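Local structure of alginate lyase (Bacteroides ovatus, 3NNB) at residues 131-134 against 139-142; 15-20 against 24-29. The protein probably cleaves the polysaccharide alginate by beta-elimination. One frame throughout, in Å; residues are numbered along the deposited sequence. Where two conformers were deposited one is given.

Contact 1 of 2, residues 131-134 against 139-142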
# COMPACT_ATOMS: atom_id res chain seq x y z
N LEU A 131 -10.00 -14.88 1.79
CA LEU A 131 -10.97 -13.82 1.48
C LEU A 131 -12.36 -14.10 2.09
O LEU A 131 -13.04 -13.18 2.56
CB LEU A 131 -11.11 -13.68 -0.01
CG LEU A 131 -9.93 -13.09 -0.75
CD1 LEU A 131 -10.12 -13.19 -2.30
CD2 LEU A 131 -9.57 -11.61 -0.31
N ASN A 132 -12.81 -15.36 2.02
CA ASN A 132 -14.08 -15.76 2.67
C ASN A 132 -14.04 -15.45 4.15
O ASN A 132 -14.95 -14.80 4.70
CB ASN A 132 -14.36 -17.28 2.50
CG ASN A 132 -14.86 -17.63 1.12
OD1 ASN A 132 -15.49 -16.83 0.46
ND2 ASN A 132 -14.65 -18.88 0.72
N VAL A 133 -12.98 -15.89 4.80
CA VAL A 133 -12.87 -15.73 6.25
C VAL A 133 -12.81 -14.24 6.61
O VAL A 133 -13.48 -13.79 7.53
CB VAL A 133 -11.68 -16.50 6.81
CG1 VAL A 133 -11.48 -16.15 8.30
CG2 VAL A 133 -11.92 -18.03 6.62
N TRP A 134 -12.03 -13.48 5.87
CA TRP A 134 -11.83 -12.07 6.22
C TRP A 134 -13.00 -11.15 5.89
O TRP A 134 -13.32 -10.25 6.67
CB TRP A 134 -10.54 -11.50 5.59
CG TRP A 134 -10.21 -10.15 6.14
CD1 TRP A 134 -10.65 -8.94 5.71
CD2 TRP A 134 -9.46 -9.90 7.34
NE1 TRP A 134 -10.18 -7.94 6.54
CE2 TRP A 134 -9.49 -8.51 7.57
CE3 TRP A 134 -8.78 -10.73 8.25
CZ2 TRP A 134 -8.83 -7.91 8.65
CZ3 TRP A 134 -8.11 -10.14 9.31
CH2 TRP A 134 -8.17 -8.75 9.53
N LYS A 139 -19.78 -15.26 10.18
CA LYS A 139 -19.25 -15.48 11.51
C LYS A 139 -17.99 -14.66 11.78
O LYS A 139 -17.66 -14.42 12.94
CB LYS A 139 -18.97 -16.97 11.77
CG LYS A 139 -20.26 -17.79 11.98
CD LYS A 139 -19.92 -19.23 12.39
CE LYS A 139 -21.04 -20.23 12.08
NZ LYS A 139 -20.61 -21.65 12.37
N THR A 140 -17.26 -14.31 10.73
CA THR A 140 -15.90 -13.78 10.93
C THR A 140 -15.59 -12.47 10.16
O THR A 140 -14.53 -11.88 10.35
CB THR A 140 -14.82 -14.79 10.55
OG1 THR A 140 -15.01 -15.23 9.19
CG2 THR A 140 -14.78 -15.97 11.52
N LYS A 141 -16.52 -11.99 9.34
CA LYS A 141 -16.15 -10.94 8.41
C LYS A 141 -15.92 -9.57 9.05
O LYS A 141 -16.49 -9.22 10.08
CB LYS A 141 -17.19 -10.77 7.32
CG LYS A 141 -18.50 -10.23 7.82
CD LYS A 141 -19.48 -10.09 6.68
CE LYS A 141 -20.84 -9.67 7.16
NZ LYS A 141 -21.81 -9.86 6.04
N MSE A 142 -15.05 -8.82 8.39
CA MSE A 142 -14.79 -7.43 8.76
C MSE A 142 -15.85 -6.53 8.12
O MSE A 142 -16.08 -6.60 6.93
CB MSE A 142 -13.40 -7.00 8.31
CG MSE A 142 -13.09 -5.55 8.56
SE MSE A 142 -11.33 -5.02 7.94
CE MSE A 142 -11.69 -3.15 7.60
O HOH W 1 -12.28 -10.53 9.42

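Contact 2 of 2, residues 15-20 against 24-29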
# COMPACT_ATOMS: atom_id res chain seq x y z
N ALA A 15 2.56 -9.69 -17.88
CA ALA A 15 2.23 -10.77 -18.81
C ALA A 15 3.48 -11.30 -19.47
O ALA A 15 3.57 -12.51 -19.71
CB ALA A 15 1.18 -10.30 -19.86
N LYS A 16 4.43 -10.42 -19.78
CA LYS A 16 5.67 -10.88 -20.40
C LYS A 16 6.56 -11.62 -19.42
O LYS A 16 7.19 -12.62 -19.77
CB LYS A 16 6.43 -9.72 -21.08
CG LYS A 16 5.67 -9.10 -22.21
CD LYS A 16 6.40 -7.94 -22.83
CE LYS A 16 5.65 -7.50 -24.09
NZ LYS A 16 6.18 -6.24 -24.69
N VAL A 17 6.61 -11.16 -18.17
CA VAL A 17 7.35 -11.87 -17.16
C VAL A 17 6.75 -13.27 -16.97
O VAL A 17 7.48 -14.22 -16.80
CB VAL A 17 7.38 -11.10 -15.80
CG1 VAL A 17 8.09 -11.95 -14.71
CG2 VAL A 17 8.06 -9.75 -15.94
N LYS A 18 5.41 -13.37 -16.99
CA LYS A 18 4.74 -14.67 -16.87
C LYS A 18 5.14 -15.59 -18.03
O LYS A 18 5.46 -16.77 -17.81
CB LYS A 18 3.20 -14.52 -16.82
CG LYS A 18 2.45 -15.90 -16.73
CD LYS A 18 0.94 -15.77 -16.78
CE LYS A 18 0.30 -17.14 -16.97
NZ LYS A 18 -1.08 -17.25 -16.41
N GLU A 19 5.12 -15.07 -19.26
CA GLU A 19 5.52 -15.92 -20.42
C GLU A 19 6.94 -16.45 -20.20
O GLU A 19 7.27 -17.59 -20.56
CB GLU A 19 5.50 -15.16 -21.76
CG GLU A 19 4.16 -14.74 -22.27
CD GLU A 19 4.25 -13.98 -23.64
OE1 GLU A 19 5.11 -13.08 -23.84
OE2 GLU A 19 3.43 -14.29 -24.53
N LYS A 20 7.80 -15.58 -19.65
CA LYS A 20 9.22 -15.85 -19.47
C LYS A 20 9.55 -16.33 -18.05
O LYS A 20 10.67 -16.29 -17.64
CB LYS A 20 10.02 -14.57 -19.79
CG LYS A 20 9.88 -14.14 -21.26
CD LYS A 20 10.41 -12.75 -21.51
CE LYS A 20 11.91 -12.69 -21.45
NZ LYS A 20 12.50 -11.30 -21.76
N PRO A 24 16.14 -17.59 -17.35
CA PRO A 24 17.10 -17.41 -16.27
C PRO A 24 16.92 -16.12 -15.52
O PRO A 24 17.23 -16.04 -14.33
CB PRO A 24 18.46 -17.42 -17.02
CG PRO A 24 18.21 -18.24 -18.20
CD PRO A 24 16.80 -17.97 -18.62
N LEU A 25 16.36 -15.13 -16.19
CA LEU A 25 16.13 -13.86 -15.55
C LEU A 25 15.09 -13.95 -14.43
O LEU A 25 15.23 -13.25 -13.41
CB LEU A 25 15.71 -12.81 -16.57
CG LEU A 25 15.76 -11.37 -16.09
CD1 LEU A 25 17.11 -11.02 -15.45
CD2 LEU A 25 15.45 -10.48 -17.28
N TYR A 26 14.06 -14.80 -14.60
CA TYR A 26 12.89 -14.81 -13.67
C TYR A 26 12.75 -16.06 -12.83
O TYR A 26 12.07 -16.05 -11.79
CB TYR A 26 11.59 -14.51 -14.42
CG TYR A 26 11.63 -13.17 -15.13
CD1 TYR A 26 11.97 -11.99 -14.44
CD2 TYR A 26 11.38 -13.07 -16.49
CE1 TYR A 26 12.03 -10.77 -15.11
CE2 TYR A 26 11.44 -11.87 -17.16
CZ TYR A 26 11.79 -10.73 -16.48
OH TYR A 26 11.87 -9.55 -17.19
N ALA A 27 13.35 -17.16 -13.28
CA ALA A 27 13.13 -18.40 -12.59
C ALA A 27 13.44 -18.40 -11.08
O ALA A 27 12.67 -18.96 -10.30
CB ALA A 27 13.86 -19.55 -13.32
N PRO A 28 14.56 -17.78 -10.65
CA PRO A 28 14.85 -17.71 -9.20
C PRO A 28 13.74 -17.02 -8.38
O PRO A 28 13.35 -17.50 -7.30
CB PRO A 28 16.16 -16.94 -9.14
CG PRO A 28 16.81 -17.19 -10.48
CD PRO A 28 15.69 -17.27 -11.46
N ALA A 29 13.24 -15.92 -8.91
CA ALA A 29 12.17 -15.17 -8.24
C ALA A 29 10.85 -15.94 -8.28
O ALA A 29 10.09 -15.90 -7.31
CB ALA A 29 12.04 -13.76 -8.83

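Contact 1 of 2, residues 131-134 against 139-142
Thr-140 donates from OG1 to the carbonyl oxygen of Val-133, with OG1 2.7 Å from Val-133 O. OG1 lies in the plane of the Val-133 carbonyl, on one of that oxygen's lone pairs, at a C=O...OG1 angle of 126°. It is carried there by a chi1 of 55°, which sets OG1 between the backbone N and the carbonyl carbon, while Val-133 CG1 packs 3.8 Å from Thr-140 OG1. One residue on, Trp-134 O accepts from Met-142 N at 2.8 Å. Water 1 also donates to Trp-134 O, and its second hydrogen bond, 2.8 Å from the water to Thr-140 O, joins the same carbonyl to the loop; Lys-141 CA adds a CA-H...O contact to Trp-134 O. Selenomethionine Met-142 makes a Met-aromatic contact, its SE approaching the Trp-134 indole obliquely, 3.4 Å from NE1. That buried NE1 has no hydrogen-bonding partner in the model. A valine here would lack the hydroxyl and would probably leave Val-133 O without this donor, weakening the hold on the loop. Further out, Leu-101 and Met-104 of helix 98-118 pack on Trp-134, while His-61 and Trp-198 hydrogen-bond to the carbonyls of Lys-141 and Met-142. In this predominantly helical fold, the loop after helix 121-136 thus folds back onto carbonyls of the helix's last turns, beside a Met-aromatic contact.

Contact 2 of 2, residues 15-20 against 24-29
Tyr-26 reaches back from just before helix 27-41 to lay its ring against Val-17 and Lys-20, at the end of helix 11-19. Its CB lies 3.8 Å from Lys-20 O. From there a chi1 of -58° turns CG anti to the carbonyl carbon, sending the ring across the Val-17 side chain at about a right angle. Val-17 CG1 meets Tyr-26 CG at 3.8 Å and sits over the centre of the ring face, only 11° off the ring normal, which makes it a well-placed CH-pi contact. On one flank, Tyr-26 CD2 has Lys-20 O in the ring plane at its edge, 3.5 Å away, and Lys-20 CB 3.9 Å away; CE2 next to it also meets that CB. Toward the tip the other methyl of the valine takes over: Val-17 CG2 is 3.9 Å from Tyr-26 CZ and 4.0 Å from Tyr-26 OH. The hydroxyl itself hydrogen-bonds to OE2 of Glu-382, the last residue of the chain. Outside the two segments, that same Glu-382 OE2 also forms a salt bridge with NZ of Lys-20, whose side chain bends at chi3 (72°). Leu-377 of helix 375-378 packs on Val-17 and Tyr-26, while Phe-117 of helix 98-118 touches Val-17. Between the two segments the adhesion is therefore apolar and aromatic, with a carbonyl oxygen at the positive rim of the ring; the stronger polar ties run to the side chain of Glu-382, whose negative charge would probably be stabilised by Lys-20 NZ and the Tyr-26 hydroxyl.

The two contacts lie far apart, about 17 Å between their nearest atoms, and both are well away from the centre of the chain. In each, the chain folds back on the last turns of a helix, and each leans on helix 98-118: contact 1 near its start, at Lys-100, Leu-101 and Met-104, contact 2 near its end, at Phe-117. Contact 1, partly buried, ties a helix to its following loop with hydrogen bonds to helix carbonyls, one from a threonine hydroxyl, a bridging water and a Met-aromatic contact. Contact 2 joins the end of helix 11-19 to the residue leading into helix 27-41 through a mostly buried aromatic-aliphatic fit bordered by an exposed lysine, whose salt bridge goes to the C-terminal residue.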